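Local coordinates for protein intimin (Escherichia coli, PDB 1F00) that probably mediates bacterial attachment to host cells by binding its receptor through the C-terminal end of an elongated chain of immunoglobulin-like and lectin-like domains, at residues 103-108 against 124-129; 137-142 against 164-169; 238-243 against 274-279; 255-260 against 267-272. One frame throughout, in Å; residues are numbered along the deposited sequence.

Interaction 1: residues 103-108 against 124-129; sequences NIEIVG and QVNLKA
An antiparallel strand pair in the sheet of an immunoglobulin-like domain joins 104-106 to the start of strand 124-130, with E105 opposite N126 and I106 opposite V125. E105 and N126 are the hydrogen-bonded pair: E105 N gives to N126 O at 3.1 Å, and N126 N returns to E105 O at 2.8 Å. Two residues on, V107 N reaches Q124 O at 3.0 Å. E105 and N126 also meet through their side chains, which run side by side. E105 CG is anti to the backbone N (chi1 173°), and the extended chain carries OE1 to N126 ND2 at 2.8 Å. That bond is nearly straight, but the donor stands above the carboxylate plane, with the two flat groups 69° apart. A water donates to E105 OE1 and accepts from K128 NZ. V107 CB and CG2 both lie 3.2 Å from Q124 O, and CG2 also borders the N126 amide. On the I106 and V125 face the contacts are apolar: I104 CG2 meets V125 CB at 3.7 Å, and I104 CG1 rests beside L127 CD2. W224 of helix 214-224 packs on I106 and V125. A polar face over a greasy one typifies a sheet in an immunoglobulin-like sandwich.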
loop_
_atom_site.group_PDB
_atom_site.type_symbol
_atom_site.label_atom_id
_atom_site.label_comp_id
_atom_site.label_asym_id
_atom_site.label_seq_id
_atom_site.Cartn_x
_atom_site.Cartn_y
_atom_site.Cartn_z
ATOM N N ASN A 103 2.424 8.924 -4.961
ATOM C CA ASN A 103 2.589 9.851 -3.851
ATOM C C ASN A 103 2.930 9.148 -2.547
ATOM O O ASN A 103 2.281 9.361 -1.523
ATOM C CB ASN A 103 1.328 10.702 -3.663
ATOM C CG ASN A 103 1.015 11.557 -4.881
ATOM O OD1 ASN A 103 0.289 11.132 -5.785
ATOM N ND2 ASN A 103 1.575 12.761 -4.919
ATOM N N ILE A 104 3.952 8.302 -2.593
ATOM C CA ILE A 104 4.395 7.603 -1.400
ATOM C C ILE A 104 5.063 8.666 -0.535
ATOM O O ILE A 104 5.929 9.413 -1.003
ATOM C CB ILE A 104 5.374 6.476 -1.765
ATOM C CG1 ILE A 104 4.617 5.404 -2.560
ATOM C CG2 ILE A 104 5.995 5.890 -0.510
ATOM C CD1 ILE A 104 5.478 4.267 -3.082
ATOM N N GLU A 105 4.652 8.731 0.725
ATOM C CA GLU A 105 5.155 9.739 1.648
ATOM C C GLU A 105 6.316 9.361 2.568
ATOM O O GLU A 105 6.237 8.399 3.330
ATOM C CB GLU A 105 3.985 10.253 2.496
ATOM C CG GLU A 105 4.384 11.190 3.622
ATOM C CD GLU A 105 3.210 11.566 4.500
ATOM O OE1 GLU A 105 2.503 10.655 4.976
ATOM O OE2 GLU A 105 2.997 12.774 4.721
ATOM N N ILE A 106 7.393 10.137 2.487
ATOM C CA ILE A 106 8.561 9.941 3.338
ATOM C C ILE A 106 8.128 10.401 4.730
ATOM O O ILE A 106 7.859 11.588 4.939
ATOM C CB ILE A 106 9.740 10.815 2.879
ATOM C CG1 ILE A 106 10.055 10.529 1.409
ATOM C CG2 ILE A 106 10.955 10.563 3.775
ATOM C CD1 ILE A 106 10.479 9.108 1.145
ATOM N N VAL A 107 8.069 9.470 5.674
ATOM C CA VAL A 107 7.615 9.779 7.028
ATOM C C VAL A 107 8.349 10.921 7.731
ATOM O O VAL A 107 7.726 11.742 8.408
ATOM C CB VAL A 107 7.659 8.503 7.921
ATOM C CG1 VAL A 107 7.427 8.861 9.385
ATOM C CG2 VAL A 107 6.593 7.521 7.460
ATOM N N GLY A 108 9.664 10.989 7.566
ATOM C CA GLY A 108 10.415 12.036 8.234
ATOM C C GLY A 108 10.244 13.447 7.696
ATOM O O GLY A 108 10.287 14.411 8.463
ATOM N N GLN A 124 11.067 4.844 6.986
ATOM C CA GLN A 124 9.643 4.555 6.884
ATOM C C GLN A 124 8.879 5.460 5.920
ATOM O O GLN A 124 9.151 6.655 5.823
ATOM C CB GLN A 124 9.017 4.638 8.278
ATOM C CG GLN A 124 9.600 3.630 9.255
ATOM C CD GLN A 124 9.181 3.891 10.683
ATOM O OE1 GLN A 124 9.460 4.956 11.239
ATOM N NE2 GLN A 124 8.512 2.919 11.290
ATOM N N VAL A 125 7.925 4.871 5.202
ATOM C CA VAL A 125 7.102 5.621 4.262
ATOM C C VAL A 125 5.632 5.276 4.483
ATOM O O VAL A 125 5.306 4.194 4.980
ATOM C CB VAL A 125 7.474 5.309 2.790
ATOM C CG1 VAL A 125 8.943 5.608 2.555
ATOM C CG2 VAL A 125 7.157 3.849 2.452
ATOM N N ASN A 126 4.746 6.209 4.145
ATOM C CA ASN A 126 3.317 5.971 4.296
ATOM C C ASN A 126 2.669 5.725 2.938
ATOM O O ASN A 126 2.818 6.529 2.017
ATOM C CB ASN A 126 2.617 7.162 4.962
ATOM C CG ASN A 126 3.021 7.350 6.417
ATOM O OD1 ASN A 126 3.184 6.386 7.163
ATOM N ND2 ASN A 126 3.161 8.605 6.829
ATOM N N LEU A 127 1.963 4.606 2.812
ATOM C CA LEU A 127 1.257 4.288 1.574
ATOM C C LEU A 127 -0.204 4.654 1.791
ATOM O O LEU A 127 -0.771 4.351 2.843
ATOM C CB LEU A 127 1.344 2.793 1.248
ATOM C CG LEU A 127 2.721 2.154 1.044
ATOM C CD1 LEU A 127 2.535 0.779 0.416
ATOM C CD2 LEU A 127 3.587 3.025 0.151
ATOM N N LYS A 128 -0.815 5.304 0.806
ATOM C CA LYS A 128 -2.216 5.681 0.926
ATOM C C LYS A 128 -3.081 4.944 -0.079
ATOM O O LYS A 128 -2.768 4.879 -1.268
ATOM C CB LYS A 128 -2.397 7.192 0.739
ATOM C CG LYS A 128 -2.128 8.015 1.990
ATOM C CD LYS A 128 -3.115 7.677 3.105
ATOM C CE LYS A 128 -2.817 8.470 4.372
ATOM N NZ LYS A 128 -1.440 8.195 4.893
ATOM N N ALA A 129 -4.172 4.381 0.420
ATOM C CA ALA A 129 -5.116 3.659 -0.417
ATOM C C ALA A 129 -6.372 4.507 -0.517
ATOM O O ALA A 129 -6.619 5.367 0.330
ATOM C CB ALA A 129 -5.446 2.306 0.207
HETATM O O HOH W 1 0.320 9.640 3.269
#

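Interaction 2: residues 137-142 against 164-169; sequences TWRSAN and TISVIS
W138 and V167 form the tight side of this antiparallel pairing, a non-hydrogen-bonded pair whose side chains run together into the interior of the domain. V167 CB sits 3.6 Å from the centroid of the W138 six-membered ring and only 10° off its normal, a CH-pi contact over the face. V167 CG2, anti to its own backbone N, lies over the same indole and comes within 3.6 Å of W138 CE2. I165 takes the ring edge instead, its CG2 3.8 Å from W138 CE3, while its CD1 reaches S140 CB. L127 and A129 of strand 124-130 close over this cluster from the facing sheet. The other face, bearing T137 and R139, is looser and borders solvent. There the R139 chain, extended from CG to NE, lays its guanidinium over S166, with S166 CB above the centre of the flat group and I168 CG2 at its edge, 3.6 Å from R139 NH1. A water joins T137 OG1 to I168 O, weakly at the carbonyl. Between the two faces the backbone bonds run from the T137-I168 pair to A141 N on T164 O. At the end of the strand S140 OG accepts from N142 N in an ST turn and also bonds to A146 O. The chemistry is two-sided: dispersion around the indole binds the buried face, while on the outer face a charged group packs its face on S166 CB and its edge on I168 CG2.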
loop_
_atom_site.group_PDB
_atom_site.type_symbol
_atom_site.label_atom_id
_atom_site.label_comp_id
_atom_site.label_asym_id
_atom_site.label_seq_id
_atom_site.Cartn_x
_atom_site.Cartn_y
_atom_site.Cartn_z
ATOM N N THR A 137 -6.848 -3.015 5.347
ATOM C CA THR A 137 -5.977 -3.920 6.093
ATOM C C THR A 137 -4.775 -4.156 5.179
ATOM O O THR A 137 -4.947 -4.568 4.031
ATOM C CB THR A 137 -6.661 -5.267 6.376
ATOM O OG1 THR A 137 -7.868 -5.042 7.116
ATOM C CG2 THR A 137 -5.741 -6.166 7.189
ATOM N N TRP A 138 -3.571 -3.901 5.684
ATOM C CA TRP A 138 -2.356 -4.055 4.879
ATOM C C TRP A 138 -1.510 -5.283 5.216
ATOM O O TRP A 138 -1.572 -5.820 6.318
ATOM C CB TRP A 138 -1.470 -2.810 5.020
ATOM C CG TRP A 138 -2.148 -1.514 4.687
ATOM C CD1 TRP A 138 -3.058 -0.834 5.451
ATOM C CD2 TRP A 138 -1.971 -0.746 3.493
ATOM N NE1 TRP A 138 -3.457 0.315 4.803
ATOM C CE2 TRP A 138 -2.806 0.393 3.599
ATOM C CE3 TRP A 138 -1.189 -0.911 2.340
ATOM C CZ2 TRP A 138 -2.879 1.363 2.596
ATOM C CZ3 TRP A 138 -1.262 0.053 1.340
ATOM C CH2 TRP A 138 -2.101 1.176 1.475
ATOM N N ARG A 139 -0.704 -5.717 4.254
ATOM C CA ARG A 139 0.169 -6.859 4.471
ATOM C C ARG A 139 1.346 -6.777 3.519
ATOM O O ARG A 139 1.295 -6.077 2.507
ATOM C CB ARG A 139 -0.582 -8.175 4.237
ATOM C CG ARG A 139 -0.913 -8.480 2.769
ATOM C CD ARG A 139 -1.536 -9.872 2.639
ATOM N NE ARG A 139 -1.642 -10.339 1.256
ATOM C CZ ARG A 139 -2.637 -10.037 0.423
ATOM N NH1 ARG A 139 -3.634 -9.254 0.822
ATOM N NH2 ARG A 139 -2.649 -10.548 -0.805
ATOM N N SER A 140 2.411 -7.489 3.858
ATOM C CA SER A 140 3.603 -7.531 3.026
ATOM C C SER A 140 3.842 -8.982 2.666
ATOM O O SER A 140 3.733 -9.855 3.521
ATOM C CB SER A 140 4.822 -7.007 3.781
ATOM O OG SER A 140 6.002 -7.277 3.039
ATOM N N ALA A 141 4.160 -9.233 1.401
ATOM C CA ALA A 141 4.427 -10.589 0.945
ATOM C C ALA A 141 5.717 -11.121 1.579
ATOM O O ALA A 141 5.920 -12.331 1.679
ATOM C CB ALA A 141 4.525 -10.618 -0.585
ATOM N N ASN A 142 6.596 -10.216 1.997
ATOM C CA ASN A 142 7.852 -10.617 2.626
ATOM C C ASN A 142 8.328 -9.575 3.636
ATOM O O ASN A 142 9.092 -8.676 3.293
ATOM C CB ASN A 142 8.942 -10.825 1.570
ATOM C CG ASN A 142 10.201 -11.449 2.153
ATOM O OD1 ASN A 142 10.358 -11.533 3.374
ATOM N ND2 ASN A 142 11.108 -11.885 1.282
ATOM N N THR A 164 5.967 -7.201 -2.373
ATOM C CA THR A 164 4.775 -6.434 -2.672
ATOM C C THR A 164 4.001 -6.110 -1.402
ATOM O O THR A 164 3.959 -6.915 -0.472
ATOM C CB THR A 164 3.849 -7.204 -3.640
ATOM O OG1 THR A 164 3.591 -8.513 -3.115
ATOM C CG2 THR A 164 4.493 -7.330 -5.018
ATOM N N ILE A 165 3.424 -4.915 -1.360
ATOM C CA ILE A 165 2.603 -4.504 -0.223
ATOM C C ILE A 165 1.195 -4.503 -0.781
ATOM O O ILE A 165 0.941 -3.904 -1.829
ATOM C CB ILE A 165 2.947 -3.082 0.268
ATOM C CG1 ILE A 165 4.416 -3.016 0.687
ATOM C CG2 ILE A 165 2.028 -2.693 1.436
ATOM C CD1 ILE A 165 4.802 -4.033 1.751
ATOM N N SER A 166 0.287 -5.193 -0.097
ATOM C CA SER A 166 -1.092 -5.280 -0.542
ATOM C C SER A 166 -2.053 -4.703 0.484
ATOM O O SER A 166 -1.821 -4.786 1.684
ATOM C CB SER A 166 -1.475 -6.743 -0.804
ATOM O OG SER A 166 -0.710 -7.307 -1.854
ATOM N N VAL A 167 -3.125 -4.098 -0.001
ATOM C CA VAL A 167 -4.141 -3.560 0.887
ATOM C C VAL A 167 -5.457 -4.187 0.455
ATOM O O VAL A 167 -5.686 -4.410 -0.740
ATOM C CB VAL A 167 -4.268 -2.018 0.782
ATOM C CG1 VAL A 167 -4.680 -1.616 -0.625
ATOM C CG2 VAL A 167 -5.296 -1.513 1.795
ATOM N N ILE A 168 -6.304 -4.508 1.422
ATOM C CA ILE A 168 -7.611 -5.067 1.108
ATOM C C ILE A 168 -8.663 -4.260 1.860
ATOM O O ILE A 168 -8.430 -3.811 2.984
ATOM C CB ILE A 168 -7.721 -6.569 1.505
ATOM C CG1 ILE A 168 -7.462 -6.752 2.999
ATOM C CG2 ILE A 168 -6.734 -7.391 0.693
ATOM C CD1 ILE A 168 -7.504 -8.209 3.448
ATOM N N SER A 169 -9.807 -4.044 1.222
ATOM C CA SER A 169 -10.898 -3.303 1.845
ATOM C C SER A 169 -11.954 -4.333 2.220
ATOM O O SER A 169 -12.074 -5.362 1.552
ATOM C CB SER A 169 -11.455 -2.265 0.865
ATOM O OG SER A 169 -11.754 -2.851 -0.393
HETATM O O HOH W 2 -10.114 -4.479 5.763
#

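Interaction 3: residues 238-243 against 274-279; sequences TIISWV and SNAYAT
S241 and Y277 mark the single bridge between strands 240-242 and 276-279, which run across each other at 64°, so the backbones touch over a short length. Y277 N gives an almost straight bond to I240 O at 2.8 Å, lying in the carbonyl plane, and W242 N makes a weak one to Y277 O. The Y277 ring brings its edge to the same I240 O, with CD1 3.4 Å from it, and I240 CG2 lies 4.1 Å from that CD1, the two side chains crossing at about a right angle. On the W242 side the contact is a face: A276 CB stands 3.5 Å from the centroid of the five-membered ring, nearly on its normal. W242 CG lies anti to the carbonyl carbon (chi1 -62°), and from there the indole extends beneath A276 and on to N275, whose CB is near CH2. A hydroxyl relay completes the first shell. T279 OG1 gives its proton to S241 OG at 2.8 Å, and S241 OG passes its own to I239 O at 2.8 Å, approaching from above that carbonyl plane. A water accepts from T279 N and probably donates to W242 O, 2.8 Å away. Further out, V194 O takes the W242 indole N-H, I269 packs on the ring, and M190 lies against I239 and Y277. The relay gives both hydroxyl protons a defined direction, which probably holds the two side-chain rotations together. In this buried contact of the C-type lectin-like domain A276 N has no partner in the model, a probable polar cost beside the gripped hydroxyls.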
loop_
_atom_site.group_PDB
_atom_site.type_symbol
_atom_site.label_atom_id
_atom_site.label_comp_id
_atom_site.label_asym_id
_atom_site.label_seq_id
_atom_site.Cartn_x
_atom_site.Cartn_y
_atom_site.Cartn_z
ATOM N N THR A 238 22.717 12.552 17.122
ATOM C CA THR A 238 23.780 12.658 16.133
ATOM C C THR A 238 24.170 11.308 15.562
ATOM O O THR A 238 24.372 10.348 16.301
ATOM C CB THR A 238 25.064 13.297 16.721
ATOM O OG1 THR A 238 26.109 13.247 15.739
ATOM C CG2 THR A 238 25.522 12.547 17.968
ATOM N N ILE A 239 24.252 11.237 14.240
ATOM C CA ILE A 239 24.678 10.015 13.582
ATOM C C ILE A 239 25.848 10.387 12.683
ATOM O O ILE A 239 25.840 10.147 11.473
ATOM C CB ILE A 239 23.546 9.359 12.764
ATOM C CG1 ILE A 239 22.390 8.988 13.702
ATOM C CG2 ILE A 239 24.059 8.083 12.089
ATOM C CD1 ILE A 239 21.245 8.231 13.030
ATOM N N ILE A 240 26.843 11.017 13.300
ATOM C CA ILE A 240 28.060 11.419 12.604
ATOM C C ILE A 240 28.729 10.117 12.155
ATOM O O ILE A 240 28.998 9.234 12.972
ATOM C CB ILE A 240 28.982 12.235 13.555
ATOM C CG1 ILE A 240 30.301 12.568 12.856
ATOM C CG2 ILE A 240 29.218 11.468 14.855
ATOM C CD1 ILE A 240 31.209 13.473 13.681
ATOM N N SER A 241 28.988 9.999 10.855
ATOM C CA SER A 241 29.563 8.780 10.294
ATOM C C SER A 241 30.810 8.992 9.441
ATOM O O SER A 241 30.905 9.959 8.691
ATOM C CB SER A 241 28.505 8.074 9.437
ATOM O OG SER A 241 27.236 8.104 10.067
ATOM N N TRP A 242 31.749 8.058 9.546
ATOM C CA TRP A 242 32.994 8.112 8.784
ATOM C C TRP A 242 32.727 7.955 7.286
ATOM O O TRP A 242 31.780 7.270 6.894
ATOM C CB TRP A 242 33.919 6.957 9.176
ATOM C CG TRP A 242 34.396 6.915 10.594
ATOM C CD1 TRP A 242 34.018 6.028 11.559
ATOM C CD2 TRP A 242 35.409 7.741 11.178
ATOM N NE1 TRP A 242 34.740 6.244 12.710
ATOM C CE2 TRP A 242 35.602 7.288 12.503
ATOM C CE3 TRP A 242 36.176 8.816 10.709
ATOM C CZ2 TRP A 242 36.535 7.873 13.367
ATOM C CZ3 TRP A 242 37.106 9.401 11.572
ATOM C CH2 TRP A 242 37.276 8.923 12.886
ATOM N N VAL A 243 33.552 8.593 6.458
ATOM C CA VAL A 243 33.452 8.427 5.007
ATOM C C VAL A 243 34.855 8.011 4.577
ATOM O O VAL A 243 35.835 8.382 5.227
ATOM C CB VAL A 243 33.031 9.726 4.236
ATOM C CG1 VAL A 243 31.739 10.285 4.814
ATOM C CG2 VAL A 243 34.146 10.756 4.259
ATOM N N SER A 274 37.845 7.138 18.357
ATOM C CA SER A 274 36.456 6.746 18.111
ATOM C C SER A 274 35.597 8.013 18.058
ATOM O O SER A 274 34.797 8.297 18.957
ATOM C CB SER A 274 35.975 5.799 19.215
ATOM O OG SER A 274 36.254 6.332 20.496
ATOM N N ASN A 275 35.780 8.760 16.975
ATOM C CA ASN A 275 35.107 10.028 16.734
ATOM C C ASN A 275 33.806 9.942 15.937
ATOM O O ASN A 275 33.090 10.933 15.812
ATOM C CB ASN A 275 36.077 10.974 16.015
ATOM C CG ASN A 275 37.170 11.499 16.932
ATOM O OD1 ASN A 275 38.302 11.749 16.503
ATOM N ND2 ASN A 275 36.828 11.686 18.203
ATOM N N ALA A 276 33.487 8.771 15.402
ATOM C CA ALA A 276 32.265 8.645 14.621
ATOM C C ALA A 276 31.694 7.240 14.620
ATOM O O ALA A 276 32.333 6.301 15.084
ATOM C CB ALA A 276 32.525 9.101 13.185
ATOM N N TYR A 277 30.473 7.118 14.103
ATOM C CA TYR A 277 29.798 5.833 14.011
ATOM C C TYR A 277 30.144 5.170 12.690
ATOM O O TYR A 277 30.511 5.845 11.728
ATOM C CB TYR A 277 28.283 6.015 14.091
ATOM C CG TYR A 277 27.810 6.478 15.437
ATOM C CD1 TYR A 277 27.564 7.828 15.690
ATOM C CD2 TYR A 277 27.644 5.568 16.483
ATOM C CE1 TYR A 277 27.162 8.260 16.955
ATOM C CE2 TYR A 277 27.249 5.989 17.752
ATOM C CZ TYR A 277 27.010 7.334 17.978
ATOM O OH TYR A 277 26.625 7.749 19.231
ATOM N N ALA A 278 30.039 3.845 12.653
ATOM C CA ALA A 278 30.310 3.115 11.436
ATOM C C ALA A 278 28.980 2.950 10.715
ATOM O O ALA A 278 28.070 2.275 11.210
ATOM C CB ALA A 278 30.917 1.751 11.750
ATOM N N THR A 279 28.853 3.608 9.570
ATOM C CA THR A 279 27.649 3.503 8.764
ATOM C C THR A 279 28.077 2.786 7.496
ATOM O O THR A 279 28.944 3.257 6.763
ATOM C CB THR A 279 27.045 4.889 8.431
ATOM O OG1 THR A 279 26.431 5.428 9.608
ATOM C CG2 THR A 279 25.983 4.766 7.340
HETATM O O HOH W 3 24.346 9.469 19.565
HETATM O O HOH W 4 30.623 5.152 8.313
#

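Interaction 4: residues 255-260 against 267-272; sequences ASTYDL and NNIKAS
I269 leans over A255 where strands 254-259 and 263-270 of a beta hairpin pair, their short segments 106° apart in direction. Both side chains fall on the same face of the sheet, but A255 offers only its methyl, and the nearer meeting is with its carbonyl: I269 CB is 3.3 Å from A255 O. I269 CG1 is anti to the carbonyl carbon (chi1 -55°), which leaves it beside the backbone N and 3.6 Å from that same oxygen. It also turns toward T257, whose CG2 is 4.2 Å from I269 CG1. The backbones grip each other twice here: A255 N gives to I269 O at 2.9 Å, and I269 N gives to A255 O at 3.0 Å. Since T257 pairs next with L266, two residues, N267 and N268, stand against S256 alone, an arrangement consistent with a beta bulge; N268 has the left-handed backbone (phi 58°) that helps turn the chain. S256 points its hydroxyl to this bulge. A water donates to S256 OG at 2.9 Å while accepting from N268 N. W242 of the neighbouring strand covers both A255 and I269. The chemistry is thus divided: the regular pair is held by two direct amide bonds under apolar cover, whereas at the bulge the N268 amide, its N 3.7 Å from A255 O, gives its proton to the water instead.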
loop_
_atom_site.group_PDB
_atom_site.type_symbol
_atom_site.label_atom_id
_atom_site.label_comp_id
_atom_site.label_asym_id
_atom_site.label_seq_id
_atom_site.Cartn_x
_atom_site.Cartn_y
_atom_site.Cartn_z
ATOM N N ALA A 255 40.040 11.782 8.665
ATOM C CA ALA A 255 38.967 11.431 7.749
ATOM C C ALA A 255 37.849 12.442 7.891
ATOM O O ALA A 255 37.819 13.225 8.849
ATOM C CB ALA A 255 38.438 10.025 8.056
ATOM N N SER A 256 36.938 12.431 6.925
ATOM C CA SER A 256 35.797 13.321 6.957
ATOM C C SER A 256 34.600 12.527 7.448
ATOM O O SER A 256 34.655 11.294 7.547
ATOM C CB SER A 256 35.517 13.888 5.564
ATOM O OG SER A 256 36.543 14.785 5.185
ATOM N N THR A 257 33.530 13.242 7.776
ATOM C CA THR A 257 32.308 12.614 8.252
ATOM C C THR A 257 31.093 13.377 7.741
ATOM O O THR A 257 31.196 14.524 7.280
ATOM C CB THR A 257 32.214 12.631 9.794
ATOM O OG1 THR A 257 32.099 13.989 10.238
ATOM C CG2 THR A 257 33.447 11.981 10.438
ATOM N N TYR A 258 29.944 12.718 7.806
ATOM C CA TYR A 258 28.685 13.331 7.431
ATOM C C TYR A 258 27.733 12.819 8.501
ATOM O O TYR A 258 27.842 11.672 8.944
ATOM C CB TYR A 258 28.213 12.890 6.045
ATOM C CG TYR A 258 26.956 13.614 5.612
ATOM C CD1 TYR A 258 27.017 14.890 5.039
ATOM C CD2 TYR A 258 25.701 13.036 5.800
ATOM C CE1 TYR A 258 25.853 15.570 4.663
ATOM C CE2 TYR A 258 24.533 13.705 5.432
ATOM C CZ TYR A 258 24.615 14.968 4.863
ATOM O OH TYR A 258 23.454 15.616 4.497
ATOM N N ASP A 259 26.810 13.672 8.923
ATOM C CA ASP A 259 25.878 13.324 9.979
ATOM C C ASP A 259 24.484 13.104 9.399
ATOM O O ASP A 259 23.873 14.037 8.874
ATOM C CB ASP A 259 25.878 14.466 11.004
ATOM C CG ASP A 259 25.254 14.080 12.322
ATOM O OD1 ASP A 259 25.812 14.482 13.371
ATOM O OD2 ASP A 259 24.209 13.396 12.318
ATOM N N LEU A 260 23.988 11.871 9.496
ATOM C CA LEU A 260 22.675 11.536 8.966
ATOM C C LEU A 260 21.525 12.200 9.718
ATOM O O LEU A 260 20.362 12.059 9.329
ATOM C CB LEU A 260 22.482 10.015 8.925
ATOM C CG LEU A 260 23.302 9.305 7.836
ATOM C CD1 LEU A 260 23.115 7.800 7.942
ATOM C CD2 LEU A 260 22.869 9.799 6.459
ATOM N N ASN A 267 35.560 17.695 8.356
ATOM C CA ASN A 267 36.815 17.168 7.833
ATOM C C ASN A 267 37.901 17.231 8.914
ATOM O O ASN A 267 37.683 17.780 10.000
ATOM C CB ASN A 267 37.261 17.989 6.622
ATOM C CG ASN A 267 36.146 18.198 5.614
ATOM O OD1 ASN A 267 35.664 17.251 4.993
ATOM N ND2 ASN A 267 35.727 19.451 5.449
ATOM N N ASN A 268 39.065 16.659 8.606
ATOM C CA ASN A 268 40.206 16.669 9.517
ATOM C C ASN A 268 39.927 16.030 10.871
ATOM O O ASN A 268 40.476 16.455 11.889
ATOM C CB ASN A 268 40.682 18.108 9.738
ATOM C CG ASN A 268 41.076 18.793 8.448
ATOM O OD1 ASN A 268 40.586 19.878 8.137
ATOM N ND2 ASN A 268 41.972 18.169 7.693
ATOM N N ILE A 269 39.068 15.017 10.885
ATOM C CA ILE A 269 38.745 14.321 12.125
ATOM C C ILE A 269 39.795 13.228 12.344
ATOM O O ILE A 269 40.040 12.415 11.455
ATOM C CB ILE A 269 37.333 13.701 12.042
ATOM C CG1 ILE A 269 36.318 14.788 11.676
ATOM C CG2 ILE A 269 36.950 13.071 13.375
ATOM C CD1 ILE A 269 36.201 15.895 12.718
ATOM N N LYS A 270 40.426 13.216 13.517
ATOM C CA LYS A 270 41.463 12.224 13.816
ATOM C C LYS A 270 40.895 10.816 13.662
ATOM O O LYS A 270 39.952 10.441 14.357
ATOM C CB LYS A 270 41.998 12.426 15.237
ATOM C CG LYS A 270 43.359 11.797 15.468
ATOM C CD LYS A 270 43.903 12.130 16.852
ATOM C CE LYS A 270 45.404 11.885 16.915
ATOM N NZ LYS A 270 45.754 10.539 16.372
ATOM N N ALA A 271 41.488 10.043 12.755
ATOM C CA ALA A 271 41.035 8.687 12.448
ATOM C C ALA A 271 41.320 7.604 13.487
ATOM O O ALA A 271 40.568 6.627 13.592
ATOM C CB ALA A 271 41.614 8.253 11.099
ATOM N N SER A 272 42.397 7.763 14.247
ATOM C CA SER A 272 42.764 6.769 15.249
ATOM C C SER A 272 41.930 6.839 16.523
ATOM O O SER A 272 42.175 6.085 17.464
ATOM C CB SER A 272 44.249 6.899 15.604
ATOM O OG SER A 272 44.513 8.147 16.216
HETATM O O HOH W 5 39.211 15.107 6.201
#

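Interactions 1 and 2 belong to the two facing sheets of one immunoglobulin-like domain. Their centres lie 14 Å apart, yet they touch: A129 CB packs 3.6 Å from W138 CZ2, and L127 CD1 3.7 Å from I165 CG2. Interactions 3 and 4 sit in the lectin-like domain, with centres about 7 Å apart, and interaction 4 is nested inside the loop closed by interaction 3. Strand 254-259 links them, through S241 N to Y258 O at 2.8 Å and a probable hydrogen bond from T238 to D259. Between the two groups nothing touches; nearest atoms of interactions 1 and 4 are about 10 Å apart, though helix 214-224 packs on both, W224 on V125 and F221 on Y258.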